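Interferon gamma receptor 1 (Gallus gallus, PDB 4EQ3) probably binds interferon gamma at the cell surface through this extracellular part, a pair of fibronectin type III-like domains, as the ligand-binding chain of a cytokine receptor. Local coordinates at residues A10-K22 with F82-Q94. Numbering follows the deposited sequence.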
loop_
_atom_site.group_PDB
_atom_site.type_symbol
_atom_site.label_atom_id
_atom_site.label_comp_id
_atom_site.label_asym_id
_atom_site.label_seq_id
_atom_site.Cartn_x
_atom_site.Cartn_y
_atom_site.Cartn_z
ATOM N N ALA A 10 23.723 24.739 -15.869
ATOM C CA ALA A 10 22.653 25.290 -16.679
ATOM C C ALA A 10 21.346 25.115 -15.949
ATOM O O ALA A 10 21.227 25.549 -14.836
ATOM C CB ALA A 10 22.599 24.626 -17.968
ATOM N N VAL A 11 20.376 24.470 -16.578
ATOM C CA VAL A 11 19.119 24.107 -15.935
ATOM C C VAL A 11 19.247 22.663 -15.537
ATOM O O VAL A 11 19.017 21.772 -16.301
ATOM C CB VAL A 11 17.900 24.281 -16.857
ATOM C CG1 VAL A 11 16.695 23.511 -16.346
ATOM C CG2 VAL A 11 17.603 25.731 -17.051
ATOM N N PRO A 12 19.667 22.485 -14.308
ATOM C CA PRO A 12 19.970 21.183 -13.756
ATOM C C PRO A 12 18.738 20.316 -13.752
ATOM O O PRO A 12 17.675 20.833 -13.871
ATOM C CB PRO A 12 20.413 21.533 -12.356
ATOM C CG PRO A 12 19.695 22.726 -12.035
ATOM C CD PRO A 12 19.618 23.518 -13.268
ATOM N N SER A 13 18.924 19.013 -13.629
ATOM C CA SER A 13 17.827 18.058 -13.632
ATOM C C SER A 13 17.314 17.865 -12.217
ATOM O O SER A 13 18.039 18.096 -11.256
ATOM C CB SER A 13 18.296 16.712 -14.184
ATOM O OG SER A 13 19.051 16.005 -13.215
ATOM N N PRO A 14 16.060 17.425 -12.082
ATOM C CA PRO A 14 15.548 17.121 -10.743
ATOM C C PRO A 14 16.487 16.174 -9.996
ATOM O O PRO A 14 17.399 15.559 -10.583
ATOM C CB PRO A 14 14.209 16.439 -11.030
ATOM C CG PRO A 14 13.791 16.977 -12.363
ATOM C CD PRO A 14 15.070 17.142 -13.134
ATOM N N THR A 15 16.265 16.052 -8.695
ATOM C CA THR A 15 17.161 15.274 -7.865
ATOM C C THR A 15 16.390 14.519 -6.783
ATOM O O THR A 15 15.215 14.793 -6.542
ATOM C CB THR A 15 18.220 16.185 -7.217
ATOM O OG1 THR A 15 19.388 15.416 -6.900
ATOM C CG2 THR A 15 17.675 16.842 -5.974
ATOM N N GLY A 16 17.057 13.545 -6.170
ATOM C CA GLY A 16 16.492 12.788 -5.071
ATOM C C GLY A 16 15.189 12.098 -5.410
ATOM O O GLY A 16 14.249 12.101 -4.605
ATOM N N THR A 17 15.119 11.505 -6.598
ATOM C CA THR A 17 13.897 10.838 -7.018
ATOM C C THR A 17 13.568 9.724 -6.049
ATOM O O THR A 17 14.461 9.031 -5.558
ATOM C CB THR A 17 14.004 10.267 -8.447
ATOM O OG1 THR A 17 14.958 9.189 -8.477
ATOM C CG2 THR A 17 14.420 11.360 -9.410
ATOM N N SER A 18 12.283 9.570 -5.755
ATOM C CA SER A 18 11.843 8.509 -4.869
ATOM C C SER A 18 10.409 8.098 -5.170
ATOM O O SER A 18 9.493 8.933 -5.188
ATOM C CB SER A 18 11.959 8.954 -3.412
ATOM O OG SER A 18 11.476 7.938 -2.552
ATOM N N VAL A 19 10.212 6.807 -5.406
ATOM C CA VAL A 19 8.870 6.289 -5.596
ATOM C C VAL A 19 8.450 5.643 -4.282
ATOM O O VAL A 19 9.118 4.735 -3.787
ATOM C CB VAL A 19 8.780 5.248 -6.733
ATOM C CG1 VAL A 19 7.349 4.750 -6.862
ATOM C CG2 VAL A 19 9.264 5.832 -8.062
ATOM N N LYS A 20 7.374 6.155 -3.694
ATOM C CA LYS A 20 6.841 5.617 -2.446
ATOM C C LYS A 20 5.473 5.019 -2.707
ATOM O O LYS A 20 4.566 5.713 -3.155
ATOM C CB LYS A 20 6.716 6.731 -1.414
ATOM C CG LYS A 20 8.015 7.437 -1.146
ATOM C CD LYS A 20 9.003 6.520 -0.455
ATOM C CE LYS A 20 8.589 6.263 0.980
ATOM N NZ LYS A 20 9.766 5.894 1.811
ATOM N N SER A 21 5.316 3.737 -2.412
ATOM C CA SER A 21 4.068 3.043 -2.671
ATOM C C SER A 21 3.590 2.354 -1.409
ATOM O O SER A 21 4.295 1.516 -0.851
ATOM C CB SER A 21 4.258 2.005 -3.778
ATOM O OG SER A 21 3.059 1.300 -4.018
ATOM N N LYS A 22 2.434 2.745 -0.920
ATOM C CA LYS A 22 1.801 2.131 0.235
ATOM C C LYS A 22 0.304 1.993 0.102
ATOM O O LYS A 22 -0.344 2.963 -0.175
ATOM C CB LYS A 22 2.157 2.898 1.504
ATOM C CG LYS A 22 1.636 2.373 2.820
ATOM C CD LYS A 22 2.724 2.180 3.749
ATOM C CE LYS A 22 2.634 3.031 5.001
ATOM N NZ LYS A 22 3.954 3.429 5.526
ATOM N N PHE A 82 10.134 5.451 -14.278
ATOM C CA PHE A 82 9.589 6.804 -14.396
ATOM C C PHE A 82 10.739 7.777 -14.557
ATOM O O PHE A 82 11.871 7.474 -14.184
ATOM C CB PHE A 82 8.737 7.180 -13.175
ATOM C CG PHE A 82 7.732 6.139 -12.793
ATOM C CD1 PHE A 82 8.028 5.200 -11.814
ATOM C CD2 PHE A 82 6.491 6.094 -13.407
ATOM C CE1 PHE A 82 7.103 4.233 -11.451
ATOM C CE2 PHE A 82 5.563 5.130 -13.056
ATOM C CZ PHE A 82 5.872 4.192 -12.077
ATOM N N ARG A 83 10.465 8.947 -15.125
ATOM C CA ARG A 83 11.524 9.940 -15.286
ATOM C C ARG A 83 10.961 11.356 -15.276
ATOM O O ARG A 83 9.799 11.578 -15.605
ATOM C CB ARG A 83 12.339 9.685 -16.564
ATOM C CG ARG A 83 11.610 9.988 -17.867
ATOM C CD ARG A 83 12.520 9.662 -19.060
ATOM N NE ARG A 83 11.916 9.921 -20.364
ATOM C CZ ARG A 83 12.535 9.678 -21.519
ATOM N NH1 ARG A 83 13.761 9.177 -21.515
ATOM N NH2 ARG A 83 11.939 9.938 -22.675
ATOM N N ILE A 84 11.790 12.313 -14.886
ATOM C CA ILE A 84 11.316 13.678 -14.763
ATOM C C ILE A 84 12.330 14.640 -15.332
ATOM O O ILE A 84 13.519 14.503 -15.087
ATOM C CB ILE A 84 11.115 14.071 -13.286
ATOM C CG1 ILE A 84 10.388 12.956 -12.516
ATOM C CG2 ILE A 84 10.379 15.411 -13.197
ATOM C CD1 ILE A 84 11.179 12.393 -11.364
ATOM N N LYS A 85 11.854 15.644 -16.057
ATOM C CA LYS A 85 12.731 16.729 -16.483
ATOM C C LYS A 85 12.186 18.036 -15.932
ATOM O O LYS A 85 10.994 18.140 -15.651
ATOM C CB LYS A 85 12.820 16.808 -18.010
ATOM C CG LYS A 85 11.504 17.206 -18.672
ATOM C CD LYS A 85 11.681 17.459 -20.167
ATOM C CE LYS A 85 10.333 17.610 -20.853
ATOM N NZ LYS A 85 10.458 17.907 -22.309
ATOM N N ALA A 86 13.065 19.027 -15.797
ATOM C CA ALA A 86 12.686 20.349 -15.309
ATOM C C ALA A 86 12.629 21.382 -16.430
ATOM O O ALA A 86 13.460 21.382 -17.341
ATOM C CB ALA A 86 13.660 20.810 -14.239
ATOM N N ILE A 87 11.648 22.273 -16.343
ATOM C CA ILE A 87 11.551 23.388 -17.268
ATOM C C ILE A 87 11.716 24.704 -16.520
ATOM O O ILE A 87 10.982 24.991 -15.572
ATOM C CB ILE A 87 10.213 23.396 -18.002
ATOM C CG1 ILE A 87 9.944 22.023 -18.620
ATOM C CG2 ILE A 87 10.212 24.489 -19.061
ATOM C CD1 ILE A 87 8.545 21.875 -19.173
ATOM N N VAL A 88 12.691 25.490 -16.959
ATOM C CA VAL A 88 13.038 26.754 -16.329
ATOM C C VAL A 88 13.076 27.841 -17.396
ATOM O O VAL A 88 14.014 27.922 -18.189
ATOM C CB VAL A 88 14.410 26.659 -15.634
ATOM C CG1 VAL A 88 14.954 28.041 -15.311
ATOM C CG2 VAL A 88 14.315 25.809 -14.381
ATOM N N GLY A 89 12.048 28.679 -17.419
ATOM C CA GLY A 89 11.909 29.644 -18.489
ATOM C C GLY A 89 11.841 28.928 -19.824
ATOM O O GLY A 89 11.024 28.027 -20.017
ATOM N N SER A 90 12.714 29.326 -20.744
ATOM C CA SER A 90 12.757 28.748 -22.086
ATOM C C SER A 90 13.764 27.603 -22.149
ATOM O O SER A 90 14.130 27.139 -23.231
ATOM C CB SER A 90 13.124 29.826 -23.110
ATOM O OG SER A 90 14.193 30.633 -22.635
ATOM N N GLN A 91 14.208 27.155 -20.997
ATOM C CA GLN A 91 15.196 26.120 -20.954
ATOM C C GLN A 91 14.644 24.837 -20.305
ATOM O O GLN A 91 13.781 24.893 -19.475
ATOM C CB GLN A 91 16.479 26.641 -20.326
ATOM C CG GLN A 91 17.400 27.396 -21.338
ATOM C CD GLN A 91 18.679 27.900 -20.705
ATOM O OE1 GLN A 91 19.679 27.178 -20.604
ATOM N NE2 GLN A 91 18.667 29.145 -20.291
ATOM N N GLN A 92 15.139 23.689 -20.755
ATOM C CA GLN A 92 14.762 22.377 -20.234
ATOM C C GLN A 92 15.991 21.635 -19.741
ATOM O O GLN A 92 17.093 21.817 -20.269
ATOM C CB GLN A 92 14.113 21.533 -21.321
ATOM C CG GLN A 92 12.740 21.980 -21.751
ATOM C CD GLN A 92 12.069 20.934 -22.616
ATOM O OE1 GLN A 92 12.609 19.842 -22.814
ATOM N NE2 GLN A 92 10.886 21.256 -23.133
ATOM N N SER A 93 15.811 20.794 -18.731
ATOM C CA SER A 93 16.880 19.882 -18.355
ATOM C C SER A 93 16.684 18.571 -19.113
ATOM O O SER A 93 15.696 18.398 -19.836
ATOM C CB SER A 93 16.902 19.622 -16.847
ATOM O OG SER A 93 15.846 18.758 -16.475
ATOM N N GLN A 94 17.624 17.650 -18.948
ATOM C CA GLN A 94 17.439 16.308 -19.471
ATOM C C GLN A 94 16.622 15.563 -18.425
ATOM O O GLN A 94 16.428 16.062 -17.309
ATOM C CB GLN A 94 18.784 15.619 -19.686
ATOM C CG GLN A 94 19.775 16.413 -20.534
ATOM C CD GLN A 94 19.392 16.476 -22.016
ATOM O OE1 GLN A 94 18.271 16.135 -22.407
ATOM N NE2 GLN A 94 20.331 16.928 -22.842
#
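The phenyl ring of F82 meets V19 obliquely, its CD1 lying 4.0 Å from V19 CG2, while L69 and V45 also touch this side chain. The puckered pyrrolidine ring of P14 lies at a slant over the I84 side chain, its CG 3.8 Å from I84 CG2, with CD beside I84 O and close to A86 CB. Between these two rings, the T17 and I84 side chains run antiparallel, T17 CG2 meeting I84 CD1. Farther along, V11 inserts its two methyls beside the type II' turn V88-Q91. With CG1 anti to the backbone N (chi1 162°), CG2 is left to touch both V88 CB and Q91 CB, at 3.6 Å each.

S93 brings a polar group into the contact. Its OG accepts a nearly straight bond from A86 N (2.9 Å, 173°) and donates to Q94 O, with P14 CD 3.8 Å from the same oxygen. This hydroxyl thus bridges the two hairpin strands where S93 N also bonds A86 O.

The contact illustrates how a fibronectin type III-like sandwich closes: strand 17-22 of one sheet and the loop before it lie against the hairpin 82-94 of the other. Hydrogen bonds stay within one segment or reach a third part of the chain, as P12 O does to Y32 OH; with apolar pairs and no such bond between the segments, hydrophobic packing probably dominates.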